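Local coordinates for protein PrgB (Enterococcus faecalis, PDB 6EVU) that promotes aggregation, biofilm formation and conjugation by binding and compacting DNA, the chain here being its adhesin domain, at residues A[26-34]-A[117-126]. Sequence-based numbering, arbitrary orientation.
Sequences ISKNLVFDQ and LNASYLGRKI
V31 N donates to S120 O at 3.0 Å, an almost straight bond (176° at the hydrogen). The return bond, S120 N to V31 O, is weak at 3.4 Å. This hydrogen-bonded antiparallel pair is followed by the non-hydrogen-bonded pair L30–Y121. Beyond it, L122 N donates a hydrogen bond to N29 O at 3.3 Å, from above the carbonyl plane. N29 O also accepts from a water that is hydrogen-bonded to S120 OG, and Y121 CA makes a CA-H...O contact with N29 O.

S120 OG sits between its backbone N and carbonyl carbon (chi1 54°), which holds it 3.6 Å from V31 CB. On the other face of the sheet, the L30 and I126 side chains cross at about a right angle, with L30 CD1 4.0 Å from I126 CD1. L117 CD1 meets the F32 ring at its edge, near CE1, while A119 CB lies 3.8 Å from F32 CD1. N29 CB lies 3.5 Å from Y121 CE1, and L122 runs alongside N29, pointing the same way. The Y121 ring takes L30 N at its edge, and L122 CG lies over one face.

A type I' turn, Y121 to R124, folds strand 119-121 back onto strand 124-137. Y121 OH is fixed by S191 O and D188 N.

One strong bond and two longer ones thus hold short strand 30-31 to the hairpin, while L30, F32 and I126 pack on F177 of strand 169-179 in this GbpC-family domain.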
ATOM      1  N   ILE A  26       7.284  15.551 -12.975  1.00 53.73           N
ATOM      2  CA  ILE A  26       7.885  14.436 -12.252  1.00 50.16           C
ATOM      3  C   ILE A  26       8.742  13.666 -13.238  1.00 53.09           C
ATOM      4  O   ILE A  26       8.227  13.146 -14.231  1.00 49.23           O
ATOM      5  CB  ILE A  26       6.814  13.528 -11.658  1.00 42.00           C
ATOM      6  CG1 ILE A  26       5.798  14.350 -10.883  1.00 48.63           C
ATOM      7  CG2 ILE A  26       7.485  12.499 -10.775  1.00 41.24           C
ATOM      8  CD1 ILE A  26       4.410  13.764 -10.975  1.00 56.32           C
ATOM      9  N   SER A  27      10.037  13.591 -12.983  1.00 46.79           N
ATOM     10  CA  SER A  27      10.873  12.728 -13.812  1.00 64.12           C
ATOM     11  C   SER A  27      10.636  11.253 -13.444  1.00 54.12           C
ATOM     12  O   SER A  27      10.631  10.879 -12.264  1.00 56.49           O
ATOM     13  CB  SER A  27      12.353  13.103 -13.673  1.00 73.11           C
ATOM     14  OG  SER A  27      12.863  12.831 -12.375  1.00 75.38           O
ATOM     15  N   LYS A  28      10.403  10.421 -14.465  1.00 51.30           N
ATOM     16  CA  LYS A  28      10.228   8.986 -14.252  1.00 45.46           C
ATOM     17  C   LYS A  28      11.545   8.246 -14.504  1.00 41.37           C
ATOM     18  O   LYS A  28      11.678   7.409 -15.388  1.00 48.15           O
ATOM     19  CB  LYS A  28       9.092   8.451 -15.114  1.00 51.46           C
ATOM     20  CG  LYS A  28       8.066   9.505 -15.581  1.00 63.74           C
ATOM     21  CD  LYS A  28       6.908   9.786 -14.598  1.00 63.85           C
ATOM     22  CE  LYS A  28       5.710  10.455 -15.308  1.00 76.03           C
ATOM     23  NZ  LYS A  28       4.418  10.403 -14.546  1.00 72.07           N
ATOM     24  N   ASN A  29      12.517   8.535 -13.645  1.00 40.68           N
ATOM     25  CA  ASN A  29      13.834   7.915 -13.767  1.00 50.70           C
ATOM     26  C   ASN A  29      13.805   6.450 -13.341  1.00 44.26           C
ATOM     27  O   ASN A  29      14.460   5.595 -13.956  1.00 42.44           O
ATOM     28  CB  ASN A  29      14.826   8.688 -12.901  1.00 57.54           C
ATOM     29  CG  ASN A  29      14.579  10.186 -12.933  1.00 63.51           C
ATOM     30  OD1 ASN A  29      14.104  10.793 -11.955  1.00 60.16           O
ATOM     31  ND2 ASN A  29      14.893  10.789 -14.074  1.00 54.68           N
ATOM     32  N   LEU A  30      13.073   6.160 -12.287  1.00 38.23           N
ATOM     33  CA  LEU A  30      12.918   4.809 -11.787  1.00 36.83           C
ATOM     34  C   LEU A  30      11.759   4.151 -12.510  1.00 33.86           C
ATOM     35  O   LEU A  30      10.654   4.712 -12.554  1.00 36.27           O
ATOM     36  CB  LEU A  30      12.633   4.850 -10.285  1.00 32.85           C
ATOM     37  CG  LEU A  30      12.318   3.485  -9.672  1.00 30.18           C
ATOM     38  CD1 LEU A  30      13.584   2.602  -9.709  1.00 30.28           C
ATOM     39  CD2 LEU A  30      11.743   3.637  -8.233  1.00 33.70           C
ATOM     40  N   VAL A  31      12.014   2.990 -13.104  1.00 32.05           N
ATOM     41  CA  VAL A  31      10.991   2.185 -13.764  1.00 33.57           C
ATOM     42  C   VAL A  31      10.773   0.922 -12.932  1.00 32.37           C
ATOM     43  O   VAL A  31      11.632   0.035 -12.893  1.00 34.33           O
ATOM     44  CB  VAL A  31      11.401   1.836 -15.201  1.00 41.03           C
ATOM     45  CG1 VAL A  31      10.269   1.040 -15.942  1.00 39.77           C
ATOM     46  CG2 VAL A  31      11.828   3.135 -15.979  1.00 38.99           C
ATOM     47  N   PHE A  32       9.586   0.816 -12.339  1.00 32.56           N
ATOM     48  CA  PHE A  32       9.226  -0.351 -11.552  1.00 33.72           C
ATOM     49  C   PHE A  32       7.723  -0.541 -11.768  1.00 31.57           C
ATOM     50  O   PHE A  32       6.868  -0.116 -10.995  1.00 33.82           O
ATOM     51  CB  PHE A  32       9.607  -0.202 -10.073  1.00 28.72           C
ATOM     52  CG  PHE A  32       9.740  -1.537  -9.390  1.00 31.01           C
ATOM     53  CD1 PHE A  32      10.954  -2.155  -9.339  1.00 31.65           C
ATOM     54  CD2 PHE A  32       8.646  -2.203  -8.879  1.00 28.23           C
ATOM     55  CE1 PHE A  32      11.067  -3.416  -8.747  1.00 30.67           C
ATOM     56  CE2 PHE A  32       8.773  -3.460  -8.274  1.00 31.83           C
ATOM     57  CZ  PHE A  32       9.970  -4.041  -8.232  1.00 29.22           C
ATOM     58  N   ASP A  33       7.392  -1.230 -12.843  1.00 33.39           N
ATOM     59  CA  ASP A  33       6.012  -1.317 -13.326  1.00 36.85           C
ATOM     60  C   ASP A  33       5.861  -2.656 -14.044  1.00 37.76           C
ATOM     61  O   ASP A  33       6.754  -3.497 -13.989  1.00 37.18           O
ATOM     62  CB  ASP A  33       5.690  -0.102 -14.205  1.00 38.81           C
ATOM     63  CG  ASP A  33       6.598   0.000 -15.415  1.00 40.49           C
ATOM     64  OD1 ASP A  33       7.144  -1.006 -15.875  1.00 41.26           O
ATOM     65  OD2 ASP A  33       6.757   1.138 -15.900  1.00 45.18           O
ATOM     66  N   GLN A  34       4.736  -2.865 -14.760  1.00 39.90           N
ATOM     67  CA  GLN A  34       4.522  -4.187 -15.351  1.00 40.68           C
ATOM     68  C   GLN A  34       5.644  -4.581 -16.324  1.00 41.85           C
ATOM     69  O   GLN A  34       5.909  -5.777 -16.534  1.00 42.69           O
ATOM     70  CB  GLN A  34       3.178  -4.234 -16.102  1.00 55.41           C
ATOM     71  CG  GLN A  34       2.466  -5.604 -16.118  1.00 59.09           C
ATOM     72  CD  GLN A  34       2.362  -6.284 -14.742  1.00 74.37           C
ATOM     73  OE1 GLN A  34       2.954  -7.339 -14.502  1.00 76.49           O
ATOM     74  NE2 GLN A  34       1.617  -5.657 -13.821  1.00 74.35           N
ATOM     75  N   LEU A 117      14.179  -9.755 -11.988  1.00 39.24           N
ATOM     76  CA  LEU A 117      13.529  -8.542 -12.463  1.00 35.85           C
ATOM     77  C   LEU A 117      14.253  -7.921 -13.651  1.00 41.90           C
ATOM     78  O   LEU A 117      15.443  -8.142 -13.883  1.00 42.56           O
ATOM     79  CB  LEU A 117      13.499  -7.488 -11.356  1.00 33.60           C
ATOM     80  CG  LEU A 117      12.906  -7.926 -10.033  1.00 32.26           C
ATOM     81  CD1 LEU A 117      13.062  -6.792  -8.975  1.00 32.13           C
ATOM     82  CD2 LEU A 117      11.479  -8.317 -10.228  1.00 38.52           C
ATOM     83  N   ASN A 118      13.534  -7.062 -14.365  1.00 39.81           N
ATOM     84  CA  ASN A 118      14.163  -6.250 -15.399  1.00 40.17           C
ATOM     85  C   ASN A 118      13.724  -4.798 -15.250  1.00 44.05           C
ATOM     86  O   ASN A 118      13.192  -4.162 -16.159  1.00 43.59           O
ATOM     87  CB  ASN A 118      13.866  -6.838 -16.779  1.00 49.32           C
ATOM     88  CG  ASN A 118      14.578  -6.090 -17.876  1.00 53.35           C
ATOM     89  OD1 ASN A 118      15.744  -5.743 -17.720  1.00 49.45           O
ATOM     90  ND2 ASN A 118      13.918  -5.906 -19.007  1.00 57.05           N
ATOM     91  N   ALA A 119      13.910  -4.280 -14.046  1.00 37.13           N
ATOM     92  CA  ALA A 119      13.635  -2.895 -13.707  1.00 38.66           C
ATOM     93  C   ALA A 119      14.854  -2.052 -14.058  1.00 37.02           C
ATOM     94  O   ALA A 119      15.867  -2.561 -14.560  1.00 40.45           O
ATOM     95  CB  ALA A 119      13.256  -2.796 -12.233  1.00 37.84           C
ATOM     96  N   SER A 120      14.746  -0.741 -13.865  1.00 39.48           N
ATOM     97  CA  SER A 120      15.869   0.120 -14.233  1.00 41.61           C
ATOM     98  C   SER A 120      15.803   1.449 -13.513  1.00 40.29           C
ATOM     99  O   SER A 120      14.754   1.877 -13.035  1.00 38.59           O
ATOM    100  CB  SER A 120      15.943   0.402 -15.733  1.00 42.93           C
ATOM    101  OG  SER A 120      14.725   0.939 -16.245  1.00 44.03           O
ATOM    102  N   TYR A 121      16.943   2.120 -13.506  1.00 44.11           N
ATOM    103  CA  TYR A 121      16.997   3.488 -12.994  1.00 41.38           C
ATOM    104  C   TYR A 121      18.058   4.171 -13.822  1.00 48.07           C
ATOM    105  O   TYR A 121      19.229   3.787 -13.743  1.00 42.49           O
ATOM    106  CB  TYR A 121      17.334   3.560 -11.519  1.00 41.73           C
ATOM    107  CG  TYR A 121      17.648   4.966 -11.074  1.00 38.87           C
ATOM    108  CD1 TYR A 121      16.640   5.925 -10.979  1.00 43.51           C
ATOM    109  CD2 TYR A 121      18.950   5.345 -10.766  1.00 38.54           C
ATOM    110  CE1 TYR A 121      16.919   7.224 -10.535  1.00 37.47           C
ATOM    111  CE2 TYR A 121      19.250   6.653 -10.364  1.00 41.78           C
ATOM    112  CZ  TYR A 121      18.235   7.584 -10.280  1.00 40.57           C
ATOM    113  OH  TYR A 121      18.508   8.858  -9.877  1.00 39.82           O
ATOM    114  N   LEU A 122      17.633   5.143 -14.623  1.00 45.83           N
ATOM    115  CA  LEU A 122      18.505   5.809 -15.565  1.00 48.77           C
ATOM    116  C   LEU A 122      19.328   4.793 -16.366  1.00 51.43           C
ATOM    117  O   LEU A 122      20.551   4.892 -16.470  1.00 50.43           O
ATOM    118  CB  LEU A 122      19.423   6.801 -14.850  1.00 42.78           C
ATOM    119  CG  LEU A 122      18.848   7.873 -13.923  1.00 48.75           C
ATOM    120  CD1 LEU A 122      19.942   8.580 -13.148  1.00 47.76           C
ATOM    121  CD2 LEU A 122      18.093   8.867 -14.746  1.00 59.58           C
ATOM    122  N   GLY A 123      18.659   3.775 -16.899  1.00 48.31           N
ATOM    123  CA  GLY A 123      19.354   2.767 -17.682  1.00 57.83           C
ATOM    124  C   GLY A 123      20.201   1.751 -16.921  1.00 58.78           C
ATOM    125  O   GLY A 123      20.770   0.859 -17.566  1.00 61.80           O
ATOM    126  N   ARG A 124      20.331   1.853 -15.587  1.00 48.42           N
ATOM    127  CA  ARG A 124      20.979   0.805 -14.789  1.00 44.28           C
ATOM    128  C   ARG A 124      19.951  -0.268 -14.489  1.00 45.72           C
ATOM    129  O   ARG A 124      18.873   0.048 -13.986  1.00 48.03           O
ATOM    130  CB  ARG A 124      21.540   1.355 -13.478  1.00 43.21           C
ATOM    131  CG  ARG A 124      22.543   2.447 -13.741  1.00 53.16           C
ATOM    132  CD  ARG A 124      22.647   3.374 -12.534  1.00 47.39           C
ATOM    133  NE  ARG A 124      23.052   2.663 -11.325  1.00 46.76           N
ATOM    134  CZ  ARG A 124      23.202   3.261 -10.148  1.00 60.52           C
ATOM    135  NH1 ARG A 124      22.981   4.566 -10.058  1.00 64.93           N
ATOM    136  NH2 ARG A 124      23.555   2.565  -9.064  1.00 52.75           N
ATOM    137  N   LYS A 125      20.254  -1.517 -14.857  1.00 46.64           N
ATOM    138  CA  LYS A 125      19.298  -2.601 -14.694  1.00 40.44           C
ATOM    139  C   LYS A 125      19.178  -3.017 -13.244  1.00 46.91           C
ATOM    140  O   LYS A 125      20.184  -3.250 -12.574  1.00 42.81           O
ATOM    141  CB  LYS A 125      19.743  -3.792 -15.552  1.00 41.08           C
ATOM    142  CG  LYS A 125      18.795  -5.002 -15.412  1.00 41.48           C
ATOM    143  CD  LYS A 125      18.839  -5.795 -16.744  1.00 51.14           C
ATOM    144  CE  LYS A 125      18.528  -7.276 -16.556  1.00 59.22           C
ATOM    145  NZ  LYS A 125      18.183  -7.981 -17.829  1.00 58.47           N
ATOM    146  N   ILE A 126      17.930  -3.111 -12.764  1.00 38.10           N
ATOM    147  CA  ILE A 126      17.603  -3.593 -11.427  1.00 33.68           C
ATOM    148  C   ILE A 126      17.048  -4.997 -11.590  1.00 41.72           C
ATOM    149  O   ILE A 126      15.973  -5.192 -12.173  1.00 43.96           O
ATOM    150  CB  ILE A 126      16.599  -2.674 -10.729  1.00 34.99           C
ATOM    151  CG1 ILE A 126      17.309  -1.353 -10.420  1.00 36.82           C
ATOM    152  CG2 ILE A 126      15.974  -3.383  -9.445  1.00 31.50           C
ATOM    153  CD1 ILE A 126      16.394  -0.221 -10.113  1.00 32.71           C
TER
HETATM  154  O   HOH W   1      15.243   4.018 -16.555  1.00 48.03           O